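Local coordinates for uncharacterized protein (Aeropyrum pernix, PDB 3P1Z), which is uncharacterized but probably binds nucleic acid and may take part in cutting introns out of precursor tRNA, at residues 131-134 and 135-138; 45-48 and 49-53; 33-36 and 37-40. All blocks are in the same frame, centred on the assembly; numbering follows the deposited sequence.

Contact 1: residues 131-134 and 135-138; sequences GSLV and EWSR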
loop_
_atom_site.group_PDB
_atom_site.type_symbol
_atom_site.label_atom_id
_atom_site.label_comp_id
_atom_site.label_asym_id
_atom_site.label_seq_id
_atom_site.Cartn_x
_atom_site.Cartn_y
_atom_site.Cartn_z
ATOM N N GLY A 131 -1.592 -17.207 -1.659
ATOM C CA GLY A 131 -1.262 -18.577 -1.966
ATOM C C GLY A 131 -1.718 -18.902 -3.371
ATOM O O GLY A 131 -0.921 -19.329 -4.213
ATOM N N SER A 132 -3.008 -18.684 -3.617
ATOM C CA SER A 132 -3.638 -18.979 -4.898
ATOM C C SER A 132 -2.898 -18.370 -6.077
ATOM O O SER A 132 -2.672 -19.017 -7.109
ATOM C CB SER A 132 -5.064 -18.445 -4.899
ATOM O OG SER A 132 -5.840 -19.104 -3.916
ATOM N N LEU A 133 -2.551 -17.102 -5.914
ATOM C CA LEU A 133 -1.751 -16.390 -6.880
ATOM C C LEU A 133 -0.462 -17.148 -7.154
ATOM O O LEU A 133 0.090 -17.081 -8.248
ATOM C CB LEU A 133 -1.434 -15.013 -6.337
ATOM C CG LEU A 133 -0.953 -14.051 -7.397
ATOM C CD1 LEU A 133 -2.015 -13.940 -8.463
ATOM C CD2 LEU A 133 -0.686 -12.715 -6.746
ATOM N N VAL A 134 0.020 -17.877 -6.160
ATOM C CA VAL A 134 1.275 -18.579 -6.333
ATOM C C VAL A 134 1.071 -19.911 -7.058
ATOM O O VAL A 134 1.776 -20.205 -8.016
ATOM C CB VAL A 134 2.030 -18.743 -5.003
ATOM C CG1 VAL A 134 3.324 -19.485 -5.236
ATOM C CG2 VAL A 134 2.301 -17.379 -4.387
ATOM N N GLU A 135 0.089 -20.696 -6.622
ATOM C CA GLU A 135 -0.223 -21.973 -7.269
ATOM C C GLU A 135 -0.716 -21.784 -8.717
ATOM O O GLU A 135 -0.511 -22.647 -9.580
ATOM C CB GLU A 135 -1.245 -22.770 -6.438
ATOM C CG GLU A 135 -0.940 -22.789 -4.926
ATOM C CD GLU A 135 -1.971 -23.558 -4.087
ATOM O OE1 GLU A 135 -2.839 -24.245 -4.677
ATOM O OE2 GLU A 135 -1.906 -23.471 -2.833
ATOM N N TRP A 136 -1.367 -20.655 -8.983
ATOM C CA TRP A 136 -1.799 -20.364 -10.331
ATOM C C TRP A 136 -0.588 -20.092 -11.218
ATOM O O TRP A 136 -0.443 -20.703 -12.276
ATOM C CB TRP A 136 -2.779 -19.194 -10.373
ATOM C CG TRP A 136 -2.931 -18.723 -11.771
ATOM C CD1 TRP A 136 -3.707 -19.279 -12.754
ATOM C CD2 TRP A 136 -2.215 -17.637 -12.381
ATOM N NE1 TRP A 136 -3.535 -18.585 -13.933
ATOM C CE2 TRP A 136 -2.640 -17.585 -13.732
ATOM C CE3 TRP A 136 -1.287 -16.712 -11.905
ATOM C CZ2 TRP A 136 -2.142 -16.618 -14.615
ATOM C CZ3 TRP A 136 -0.801 -15.762 -12.779
ATOM C CH2 TRP A 136 -1.232 -15.718 -14.124
ATOM N N SER A 137 0.287 -19.192 -10.770
ATOM C CA SER A 137 1.511 -18.854 -11.500
ATOM C C SER A 137 2.379 -20.076 -11.694
ATOM O O SER A 137 2.906 -20.315 -12.783
ATOM C CB SER A 137 2.323 -17.794 -10.751
ATOM O OG SER A 137 3.624 -17.665 -11.318
ATOM N N ARG A 138 2.549 -20.832 -10.617
ATOM C CA ARG A 138 3.178 -22.126 -10.725
ATOM C C ARG A 138 2.481 -22.873 -11.839
ATOM O O ARG A 138 3.074 -23.107 -12.900
ATOM C CB ARG A 138 3.061 -22.898 -9.417
ATOM C CG ARG A 138 4.308 -22.812 -8.548
ATOM C CD ARG A 138 4.018 -23.283 -7.140
ATOM N NE ARG A 138 5.047 -22.874 -6.192
ATOM C CZ ARG A 138 4.803 -22.510 -4.937
ATOM N NH1 ARG A 138 5.805 -22.150 -4.140
ATOM N NH2 ARG A 138 3.554 -22.486 -4.480
#
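Val-134 CG1 lies over one face of the Arg-138 guanidinium, displaced toward the NH2 corner, with CG1 and NH2 3.1 Å apart. The indole of Trp-136 is instead approached at its edge and in its plane by Leu-133 O, which sits 3.9 Å from CE3; the Leu-133 side chain adds a looser apolar touch, CD1 lying 4.5 Å from CE3. With Val-134 CG1 anti to the backbone N (chi1 180°), this methyl is carried to the side along which the extended Arg-138 chain returns, and the two side chains cross at a slant. The Glu-135 chain, extended beyond CG, starts with CG 3.5 Å from Gly-131 O.

The i to i+4 backbone bonds run on through the turn. Gly-131 O receives Glu-135 N at 2.9 Å and also the amide of Val-134, so two donors share one carbonyl. Trp-136 N reaches Ser-132 O at 2.8 Å, and Arg-138 N meets Val-134 O at the same distance and more nearly straight (170°). The Ser-137 N bond to Leu-133 O is longer, 3.3 Å, with the donor 46° out of the carbonyl plane.

Ser-137 OG finds its main partner in Ala-163 O, while Trp-136 and Ser-137 rest on Pro-147 of strand 146-152. A neighbouring subunit bonds to the backbone of Gly-131 and packs against Leu-133, Val-134 and Ser-137, which adds a subunit interface to the helix. Within its own chain, helix 130-142 is the connection of a beta-alpha-beta crossover between the parallel strands 115-123 and 146-152, in the region of the tRNA-intron endonuclease catalytic C-terminal family.

Contact 2: residues 45-48 and 49-53; sequences GRLE and PLEAA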
loop_
_atom_site.group_PDB
_atom_site.type_symbol
_atom_site.label_atom_id
_atom_site.label_comp_id
_atom_site.label_asym_id
_atom_site.label_seq_id
_atom_site.Cartn_x
_atom_site.Cartn_y
_atom_site.Cartn_z
ATOM N N GLY A 45 -20.822 -21.159 -38.533
ATOM C CA GLY A 45 -21.784 -20.262 -37.931
ATOM C C GLY A 45 -21.664 -20.080 -36.428
ATOM O O GLY A 45 -21.999 -19.018 -35.913
ATOM N N ARG A 46 -21.199 -21.105 -35.718
ATOM C CA ARG A 46 -21.030 -21.001 -34.272
ATOM C C ARG A 46 -19.888 -20.065 -33.917
ATOM O O ARG A 46 -18.721 -20.358 -34.214
ATOM C CB ARG A 46 -20.756 -22.366 -33.669
ATOM C CG ARG A 46 -21.571 -23.485 -34.283
ATOM C CD ARG A 46 -21.316 -24.792 -33.538
ATOM N NE ARG A 46 -21.786 -24.719 -32.155
ATOM C CZ ARG A 46 -21.061 -24.267 -31.134
ATOM N NH1 ARG A 46 -21.585 -24.238 -29.909
ATOM N NH2 ARG A 46 -19.816 -23.847 -31.335
ATOM N N LEU A 47 -20.237 -18.937 -33.295
ATOM C CA LEU A 47 -19.252 -17.980 -32.789
ATOM C C LEU A 47 -18.999 -18.196 -31.296
ATOM O O LEU A 47 -19.925 -18.453 -30.504
ATOM C CB LEU A 47 -19.696 -16.533 -33.044
ATOM C CG LEU A 47 -18.590 -15.474 -33.045
ATOM C CD1 LEU A 47 -17.509 -15.846 -34.045
ATOM C CD2 LEU A 47 -19.121 -14.074 -33.345
ATOM N N GLU A 48 -17.729 -18.093 -30.930
ATOM C CA GLU A 48 -17.307 -18.164 -29.539
ATOM C C GLU A 48 -17.717 -16.898 -28.799
ATOM O O GLU A 48 -17.286 -15.799 -29.162
ATOM C CB GLU A 48 -15.797 -18.345 -29.461
ATOM C CG GLU A 48 -15.281 -19.514 -30.281
ATOM C CD GLU A 48 -13.879 -19.910 -29.877
ATOM O OE1 GLU A 48 -13.310 -19.241 -28.977
ATOM O OE2 GLU A 48 -13.352 -20.887 -30.449
ATOM N N PRO A 49 -18.523 -17.068 -27.736
ATOM C CA PRO A 49 -19.266 -16.068 -26.961
ATOM C C PRO A 49 -18.520 -14.761 -26.725
ATOM O O PRO A 49 -19.133 -13.698 -26.776
ATOM C CB PRO A 49 -19.512 -16.781 -25.628
ATOM C CG PRO A 49 -19.576 -18.201 -25.979
ATOM C CD PRO A 49 -18.591 -18.395 -27.102
ATOM N N LEU A 50 -17.227 -14.826 -26.447
ATOM C CA LEU A 50 -16.495 -13.596 -26.223
ATOM C C LEU A 50 -16.236 -12.948 -27.565
ATOM O O LEU A 50 -16.445 -11.751 -27.726
ATOM C CB LEU A 50 -15.195 -13.839 -25.450
ATOM C CG LEU A 50 -15.368 -14.406 -24.028
ATOM C CD1 LEU A 50 -14.118 -15.121 -23.582
ATOM C CD2 LEU A 50 -15.786 -13.350 -23.001
ATOM N N GLU A 51 -15.801 -13.733 -28.540
ATOM C CA GLU A 51 -15.583 -13.171 -29.861
ATOM C C GLU A 51 -16.872 -12.509 -30.358
ATOM O O GLU A 51 -16.845 -11.537 -31.113
ATOM C CB GLU A 51 -15.092 -14.236 -30.834
ATOM C CG GLU A 51 -14.449 -13.635 -32.062
ATOM C CD GLU A 51 -13.370 -12.628 -31.718
ATOM O OE1 GLU A 51 -12.726 -12.790 -30.664
ATOM O OE2 GLU A 51 -13.161 -11.680 -32.502
ATOM N N ALA A 52 -17.995 -13.031 -29.879
ATOM C CA ALA A 52 -19.322 -12.616 -30.306
ATOM C C ALA A 52 -19.733 -11.329 -29.616
ATOM O O ALA A 52 -20.376 -10.459 -30.207
ATOM C CB ALA A 52 -20.324 -13.721 -30.003
ATOM N N ALA A 53 -19.370 -11.231 -28.344
ATOM C CA ALA A 53 -19.552 -9.999 -27.599
ATOM C C ALA A 53 -18.623 -8.944 -28.186
ATOM O O ALA A 53 -18.994 -7.775 -28.281
ATOM C CB ALA A 53 -19.263 -10.205 -26.122
#
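Leu-47 and Ala-52 form the close-packed half of this strand-to-helix turn. The CD2 methyl of Leu-47 rests on the start of the helix, 3.4 Å from Ala-52 CA and against its CB as well. CG stands anti to the backbone N (chi1 -158°), which swings the isobutyl group forward beneath the first helical turn; its CD1 branch meets Glu-51 more loosely, 4.3 Å from CG of that residue.

Glu-48, at the N-cap position, supplies the carbonyl that opens the helical ladder. Ala-52 N donates to Glu-48 O at 2.9 Å, with the donor tilted 26° from the carbonyl plane, and Glu-51 CB lies alongside the same oxygen. Pro-49 follows directly; having no amide hydrogen, it fits the first turn, where no carbonyl behind it is waiting for one.

The looser side belongs to Glu-48. Its side chain extends away from the helix on the partly exposed side, where it touches Tyr-41 and Leu-100, and its OE1 stays 6.7 Å from Glu-51 OE1. Glu-51, by contrast, is buried: Tyr-89 hydrogen-bonds OE1 and Arg-93 forms a salt bridge with OE2.

Around this turn, Leu-47 and Ala-52 pack on Val-22, Pro-49 and Ala-53 on helix 68-79, and Leu-50 on Val-101, so helix 49-57 starts between strand 21-26 of the N-terminal sheet, helix 68-79, and strand 100-101 of the second sheet.

Contact 3: residues 33-36 and 37-40; sequences CRNL and ERIG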
loop_
_atom_site.group_PDB
_atom_site.type_symbol
_atom_site.label_atom_id
_atom_site.label_comp_id
_atom_site.label_asym_id
_atom_site.label_seq_id
_atom_site.Cartn_x
_atom_site.Cartn_y
_atom_site.Cartn_z
ATOM N N CYS A 33 -16.258 -12.853 -42.433
ATOM C CA CYS A 33 -16.551 -14.213 -41.993
ATOM C C CYS A 33 -15.392 -15.174 -42.251
ATOM O O CYS A 33 -14.968 -15.901 -41.350
ATOM C CB CYS A 33 -17.821 -14.741 -42.645
ATOM S SG CYS A 33 -19.276 -14.317 -41.704
ATOM N N ARG A 34 -14.879 -15.181 -43.477
ATOM C CA ARG A 34 -13.719 -16.003 -43.796
ATOM C C ARG A 34 -12.596 -15.765 -42.791
ATOM O O ARG A 34 -11.903 -16.704 -42.405
ATOM C CB ARG A 34 -13.231 -15.736 -45.223
ATOM C CG ARG A 34 -14.012 -16.494 -46.299
ATOM C CD ARG A 34 -13.269 -16.506 -47.638
ATOM N NE ARG A 34 -13.002 -15.152 -48.110
ATOM C CZ ARG A 34 -13.937 -14.342 -48.596
ATOM N NH1 ARG A 34 -15.200 -14.754 -48.673
ATOM N NH2 ARG A 34 -13.611 -13.120 -48.998
ATOM N N ASN A 35 -12.421 -14.511 -42.375
ATOM C CA ASN A 35 -11.439 -14.183 -41.344
ATOM C C ASN A 35 -11.783 -14.909 -40.055
ATOM O O ASN A 35 -10.948 -15.615 -39.483
ATOM C CB ASN A 35 -11.377 -12.670 -41.082
ATOM C CG ASN A 35 -10.144 -12.261 -40.279
ATOM O OD1 ASN A 35 -9.035 -12.734 -40.537
ATOM N ND2 ASN A 35 -10.334 -11.370 -39.310
ATOM N N LEU A 36 -13.027 -14.742 -39.619
ATOM C CA LEU A 36 -13.489 -15.312 -38.359
ATOM C C LEU A 36 -13.524 -16.839 -38.393
ATOM O O LEU A 36 -14.003 -17.473 -37.456
ATOM C CB LEU A 36 -14.868 -14.757 -37.972
ATOM C CG LEU A 36 -15.066 -13.249 -37.776
ATOM C CD1 LEU A 36 -16.501 -12.968 -37.351
ATOM C CD2 LEU A 36 -14.094 -12.678 -36.751
ATOM N N GLU A 37 -13.012 -17.419 -39.476
ATOM C CA GLU A 37 -12.907 -18.873 -39.610
ATOM C C GLU A 37 -11.441 -19.313 -39.668
ATOM O O GLU A 37 -11.091 -20.410 -39.234
ATOM C CB GLU A 37 -13.662 -19.366 -40.855
ATOM C CG GLU A 37 -15.183 -19.262 -40.743
ATOM C CD GLU A 37 -15.923 -19.982 -41.863
ATOM O OE1 GLU A 37 -15.705 -19.636 -43.050
ATOM O OE2 GLU A 37 -16.734 -20.879 -41.540
ATOM N N ARG A 38 -10.597 -18.442 -40.212
ATOM C CA ARG A 38 -9.168 -18.702 -40.345
ATOM C C ARG A 38 -8.480 -18.672 -38.972
ATOM O O ARG A 38 -7.546 -19.443 -38.717
ATOM C CB ARG A 38 -8.535 -17.682 -41.308
ATOM C CG ARG A 38 -7.015 -17.798 -41.470
ATOM C CD ARG A 38 -6.406 -16.531 -42.094
ATOM N NE ARG A 38 -6.534 -15.342 -41.241
ATOM C CZ ARG A 38 -5.578 -14.884 -40.434
ATOM N NH1 ARG A 38 -4.410 -15.510 -40.358
ATOM N NH2 ARG A 38 -5.789 -13.796 -39.697
ATOM N N ILE A 39 -8.946 -17.775 -38.099
ATOM C CA ILE A 39 -8.435 -17.672 -36.728
ATOM C C ILE A 39 -9.272 -18.497 -35.755
ATOM O O ILE A 39 -9.020 -18.480 -34.551
ATOM C CB ILE A 39 -8.376 -16.211 -36.206
ATOM C CG1 ILE A 39 -9.769 -15.581 -36.157
ATOM C CG2 ILE A 39 -7.442 -15.361 -37.049
ATOM C CD1 ILE A 39 -9.741 -14.078 -35.894
ATOM N N GLY A 40 -10.286 -19.188 -36.272
ATOM C CA GLY A 40 -10.992 -20.197 -35.499
ATOM C C GLY A 40 -12.125 -19.783 -34.567
ATOM O O GLY A 40 -12.713 -20.637 -33.893
#
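Arg-34 O and Asn-35 O take the amides of Arg-38 and Ile-39 as helix 30-38 runs out, and the backbone then leaves helical geometry at Gly-40, whose phi is +84°. The amide of Arg-38 is shared: it bonds to Arg-34 O at 3.1 Å and only weakly to Asn-35 O. Ile-39 N gives Asn-35 O a straighter partner at 3.3 Å, arriving almost in line with the C=O bond.

Above these bonds the side chains meet in three places. Asn-35 OD1 lies in the plane of the Arg-38 guanidinium and at its edge, 3.5 Å from NH2 and slightly farther from NE. The amide and guanidinium planes are only 15° apart, and a bend in the Arg-38 chain at chi3 brings the group round to that position. Ile-39 holds CG1 between its own backbone N and carbonyl carbon (chi1 62°), which lays CG1 3.5 Å from Asn-35 O at the helix end. On another flank, Glu-37 CG passes 3.4 Å from Cys-33 O before its extended chain carries the carboxylate onward.

Buried Cys-33 and Leu-36 face strand 42-43 and touch Leu-42, which the exposed Glu-37 also reaches. Cys-33 forms a disulfide with Cys-27, tying the helix to the residue just after strand 21-26. The chemistry thus divides by side: a covalent and apolar anchor within, and outside it a long polar approach between amide and guanidinium, which would be expected to add only modest electrostatic attraction to a helix end already held by its backbone.

Overall arrangement
The chain reaches contact 3 first, then contact 2, and much later contact 1. The first two are neighbours in the SEN2-like N-terminal domain, their centres about 11 Å apart, with the short strands 42-43 and 46-47 of one antiparallel sheet leading from helix 30-38 to helix 49-57. They meet where Glu-48 OE2 packs 3.5 Å from Gly-40 O. Contact 1 belongs to the catalytic C-terminal domain, across the chain's centre, with its centre about 30 Å from that of contact 2 and about 34 Å from that of contact 3. Of the three, contact 1 alone meets another subunit, placing this assembly surface at the end remote from the N-terminal pair.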